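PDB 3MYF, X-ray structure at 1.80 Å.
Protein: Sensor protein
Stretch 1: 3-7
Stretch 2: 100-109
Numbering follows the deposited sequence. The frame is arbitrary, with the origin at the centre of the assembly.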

ATOM      1  N   LEU A   3     -12.902  17.458  -6.338  1.00 44.93           N
ATOM      2  CA  LEU A   3     -13.436  16.087  -6.367  1.00 40.07           C
ATOM      3  C   LEU A   3     -12.934  15.281  -7.554  1.00 36.40           C
ATOM      4  O   LEU A   3     -13.089  14.057  -7.584  1.00 35.05           O
ATOM      5  CB  LEU A   3     -14.962  16.101  -6.392  1.00 41.78           C
ATOM      6  N   HIS A   4     -12.348  15.963  -8.534  1.00 37.13           N
ATOM      7  CA  HIS A   4     -11.690  15.280  -9.646  1.00 35.71           C
ATOM      8  C   HIS A   4     -10.384  14.619  -9.197  1.00 35.30           C
ATOM      9  O   HIS A   4      -9.951  13.619  -9.786  1.00 36.12           O
ATOM     10  CB  HIS A   4     -11.416  16.252 -10.807  1.00 39.62           C
ATOM     11  N   THR A   5      -9.759  15.205  -8.180  1.00 35.79           N
ATOM     12  CA  THR A   5      -8.496  14.729  -7.637  1.00 35.76           C
ATOM     13  C   THR A   5      -8.753  13.661  -6.585  1.00 34.27           C
ATOM     14  O   THR A   5      -8.221  12.566  -6.672  1.00 34.07           O
ATOM     15  CB  THR A   5      -7.658  15.892  -7.046  1.00 39.65           C
ATOM     16  OG1 THR A   5      -7.262  16.777  -8.100  1.00 43.60           O
ATOM     17  CG2 THR A   5      -6.394  15.381  -6.341  1.00 39.60           C
ATOM     18  N   LEU A   6      -9.575  13.990  -5.590  1.00 34.30           N
ATOM     19  CA  LEU A   6      -9.924  13.038  -4.545  1.00 34.68           C
ATOM     20  C   LEU A   6     -11.358  13.286  -4.091  1.00 35.32           C
ATOM     21  O   LEU A   6     -11.720  14.411  -3.771  1.00 37.69           O
ATOM     22  CB  LEU A   6      -8.958  13.144  -3.347  1.00 36.98           C
ATOM     23  CG  LEU A   6      -9.266  12.360  -2.066  1.00 39.98           C
ATOM     24  CD1 LEU A   6      -9.327  10.862  -2.293  1.00 40.91           C
ATOM     25  CD2 LEU A   6      -8.246  12.689  -0.977  1.00 43.74           C
ATOM     26  N   ASN A   7     -12.148  12.217  -4.093  1.00 51.63           N
ATOM     27  CA  ASN A   7     -13.558  12.258  -3.741  1.00 51.13           C
ATOM     28  C   ASN A   7     -13.828  11.275  -2.609  1.00 50.33           C
ATOM     29  O   ASN A   7     -14.039  10.079  -2.844  1.00 48.37           O
ATOM     30  CB  ASN A   7     -14.415  11.955  -4.983  1.00 50.40           C
ATOM     31  CG  ASN A   7     -15.915  12.026  -4.706  1.00 51.71           C
ATOM     32  OD1 ASN A   7     -16.363  11.880  -3.568  1.00 53.47           O
ATOM     33  ND2 ASN A   7     -16.696  12.233  -5.762  1.00 51.84           N
ATOM     34  N   ASP A 100       1.838  15.294 -12.338  1.00 30.97           N
ATOM     35  CA  ASP A 100       1.261  16.512 -11.768  1.00 32.93           C
ATOM     36  C   ASP A 100       0.049  16.164 -10.886  1.00 32.23           C
ATOM     37  O   ASP A 100      -0.122  16.725  -9.790  1.00 33.10           O
ATOM     38  CB  ASP A 100       0.842  17.481 -12.885  1.00 35.84           C
ATOM     39  CG  ASP A 100       0.265  18.764 -12.350  1.00 40.03           C
ATOM     40  OD1 ASP A 100      -0.970  18.932 -12.399  1.00 41.98           O
ATOM     41  OD2 ASP A 100       1.039  19.604 -11.864  1.00 43.84           O
ATOM     42  N   GLU A 101      -0.781  15.249 -11.375  1.00 30.63           N
ATOM     43  CA  GLU A 101      -1.937  14.772 -10.621  1.00 31.00           C
ATOM     44  C   GLU A 101      -1.559  14.082  -9.303  1.00 29.68           C
ATOM     45  O   GLU A 101      -2.241  14.269  -8.307  1.00 30.28           O
ATOM     46  CB  GLU A 101      -2.826  13.867 -11.489  1.00 31.62           C
ATOM     47  CG  GLU A 101      -4.165  13.426 -10.849  1.00 32.28           C
ATOM     48  CD  GLU A 101      -5.122  14.575 -10.524  1.00 37.01           C
ATOM     49  OE1 GLU A 101      -4.990  15.691 -11.072  1.00 39.25           O
ATOM     50  OE2 GLU A 101      -6.040  14.349  -9.722  1.00 38.02           O
ATOM     51  N   LEU A 102      -0.477  13.300  -9.293  1.00 28.66           N
ATOM     52  CA  LEU A 102      -0.056  12.607  -8.065  1.00 28.84           C
ATOM     53  C   LEU A 102       0.411  13.550  -6.961  1.00 30.50           C
ATOM     54  O   LEU A 102       0.178  13.287  -5.775  1.00 31.09           O
ATOM     55  CB  LEU A 102       0.992  11.542  -8.354  1.00 29.01           C
ATOM     56  CG  LEU A 102       0.407  10.431  -9.218  1.00 28.43           C
ATOM     57  CD1 LEU A 102       1.486   9.366  -9.495  1.00 32.39           C
ATOM     58  CD2 LEU A 102      -0.838   9.817  -8.567  1.00 28.54           C
ATOM     59  N   THR A 103       1.038  14.657  -7.353  1.00 31.64           N
ATOM     60  CA  THR A 103       1.346  15.717  -6.408  1.00 33.66           C
ATOM     61  C   THR A 103       0.071  16.264  -5.740  1.00 33.98           C
ATOM     62  O   THR A 103       0.042  16.451  -4.522  1.00 35.72           O
ATOM     63  CB  THR A 103       2.167  16.848  -7.071  1.00 35.74           C
ATOM     64  OG1 THR A 103       3.447  16.335  -7.451  1.00 37.20           O
ATOM     65  CG2 THR A 103       2.390  18.005  -6.092  1.00 39.31           C
ATOM     66  N   LYS A 104      -0.976  16.512  -6.528  1.00 33.54           N
ATOM     67  CA  LYS A 104      -2.263  16.979  -5.973  1.00 34.80           C
ATOM     68  C   LYS A 104      -2.947  15.915  -5.109  1.00 32.87           C
ATOM     69  O   LYS A 104      -3.631  16.238  -4.129  1.00 34.49           O
ATOM     70  CB  LYS A 104      -3.221  17.412  -7.086  1.00 36.01           C
ATOM     71  CG  LYS A 104      -2.742  18.594  -7.923  1.00 40.08           C
ATOM     72  CD  LYS A 104      -3.543  18.681  -9.216  1.00 42.71           C
ATOM     73  CE  LYS A 104      -3.088  19.851 -10.053  1.00 49.60           C
ATOM     74  NZ  LYS A 104      -3.669  19.784 -11.416  1.00 53.52           N
ATOM     75  N   VAL A 105      -2.800  14.657  -5.499  1.00 30.18           N
ATOM     76  CA  VAL A 105      -3.375  13.524  -4.743  1.00 29.49           C
ATOM     77  C   VAL A 105      -2.684  13.372  -3.386  1.00 30.28           C
ATOM     78  O   VAL A 105      -3.358  13.154  -2.367  1.00 30.64           O
ATOM     79  CB  VAL A 105      -3.325  12.183  -5.559  1.00 28.61           C
ATOM     80  CG1 VAL A 105      -3.618  10.958  -4.663  1.00 29.35           C
ATOM     81  CG2 VAL A 105      -4.338  12.219  -6.715  1.00 28.09           C
ATOM     82  N   GLU A 106      -1.355  13.501  -3.369  1.00 33.79           N
ATOM     83  CA  GLU A 106      -0.578  13.440  -2.116  1.00 35.19           C
ATOM     84  C   GLU A 106      -1.060  14.513  -1.147  1.00 35.83           C
ATOM     85  O   GLU A 106      -1.228  14.258   0.055  1.00 36.41           O
ATOM     86  CB  GLU A 106       0.922  13.605  -2.373  1.00 38.53           C
ATOM     87  CG  GLU A 106       1.600  12.373  -2.977  1.00 39.20           C
ATOM     88  CD  GLU A 106       3.041  12.622  -3.414  1.00 45.24           C
ATOM     89  OE1 GLU A 106       3.419  13.802  -3.578  1.00 44.28           O
ATOM     90  OE2 GLU A 106       3.794  11.630  -3.616  1.00 48.89           O
ATOM     91  N   SER A 107      -1.264  15.721  -1.664  1.00 36.41           N
ATOM     92  CA  SER A 107      -1.738  16.820  -0.822  1.00 39.80           C
ATOM     93  C   SER A 107      -3.164  16.563  -0.330  1.00 39.12           C
ATOM     94  O   SER A 107      -3.477  16.786   0.848  1.00 41.09           O
ATOM     95  CB  SER A 107      -1.665  18.155  -1.567  1.00 43.12           C
ATOM     96  OG  SER A 107      -2.486  19.115  -0.900  1.00 48.05           O
ATOM     97  N   ALA A 108      -4.026  16.101  -1.235  1.00 38.45           N
ATOM     98  CA  ALA A 108      -5.443  15.907  -0.920  1.00 39.88           C
ATOM     99  C   ALA A 108      -5.634  14.824   0.131  1.00 38.01           C
ATOM    100  O   ALA A 108      -6.421  14.995   1.067  1.00 39.85           O
ATOM    101  CB  ALA A 108      -6.222  15.573  -2.166  1.00 41.50           C
ATOM    102  N   VAL A 109      -4.902  13.719  -0.019  1.00 35.22           N
ATOM    103  CA  VAL A 109      -4.997  12.611   0.934  1.00 35.09           C
ATOM    104  C   VAL A 109      -4.435  13.006   2.304  1.00 35.74           C
ATOM    105  O   VAL A 109      -5.071  12.741   3.339  1.00 37.14           O
ATOM    106  CB  VAL A 109      -4.329  11.313   0.408  1.00 34.44           C
ATOM    107  CG1 VAL A 109      -4.435  10.189   1.436  1.00 36.15           C
ATOM    108  CG2 VAL A 109      -4.956  10.871  -0.909  1.00 35.53           C
TER
HETATM  109  O   HOH W   1      -6.808  11.851  -9.076  1.00 37.87           O

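A single carboxylate oxygen carries all the polar traffic across this contact. OE2 of Glu 101 accepts a hydrogen bond from OG1 of Thr 5 at 3.2 Å, and it also accepts one from a water molecule, water 1, whose oxygen lies 2.7 Å away. The same water donates to the backbone O of Thr 5 at 2.9 Å. Thr 5 is therefore tied to one acidic oxygen twice, directly through its side chain and indirectly through its main chain. The example illustrates a general principle: where an irregular segment packs against a helix, a few well-placed polar atoms can fix its position while small apolar groups fill the space beside them.

Helix 100-109 provides a regular surface. Its backbone bonds run from residue i+4 to residue i, as in Val 105 N to Glu 101 O at 2.9 Å and Ala 108 N to Lys 104 O, also 2.9 Å. Residues 3-5 of the other stretch have helical backbone angles but lack the regular bonds; the carbonyl O of Thr 5 accepts a hydrogen bond from the water. Glu 101 sits sideways to the contact at its CA-to-CB bond, yet its chain, with chi1 t and chi2 p, brings the carboxylate nearer to the partner. A glutamate is long enough to make this reach from a buried position on the helix.

Thr 5 is buried, points toward the helix and loses more surface to the contact, 90 Å², than any other residue here. Its chi1 of -66° (m) accompanies a useful separation of roles: OG1 meets the carboxylate, while the methyl CG2 rests on the helix. CG2 lies 3.6 Å from Lys 104 O, 3.8 Å from Lys 104 CB and 3.8 Å from CG2 of Val 105. The beta-branched threonine thus offers a hydroxyl and a methyl from one short side chain, and close packing is reflected in the 6.0 Å between CA of Thr 5 and CA of Val 105.

One turn further along the helix, the contact becomes apolar. Leu 6 also points toward the helix, and with chi1 t and chi2 p its CD2 comes within 3.7 Å of Ala 108 CB and 3.8 Å of Val 109 CG2. The side chain of Ala 108 ends at CB, and CD2 of Leu 6 also lies 3.6 Å from the backbone C of Ala 108, so the methyl packs against the helix backbone as well as against the small side chain. Val 109, directed sideways, supplies a methyl beside it.

Lys 104, an exposed residue, shows how a long side chain can do two things. Its CA-to-CB bond points toward the other stretch, but the end of the chain leads away, and NZ forms a salt bridge with OD1 of Asp 100 at 3.0 Å. Its aliphatic base can pack while its charge is paired along the helix. Altogether the two stretches bury 280 Å², a modest area joining residues at least 96 positions apart in sequence.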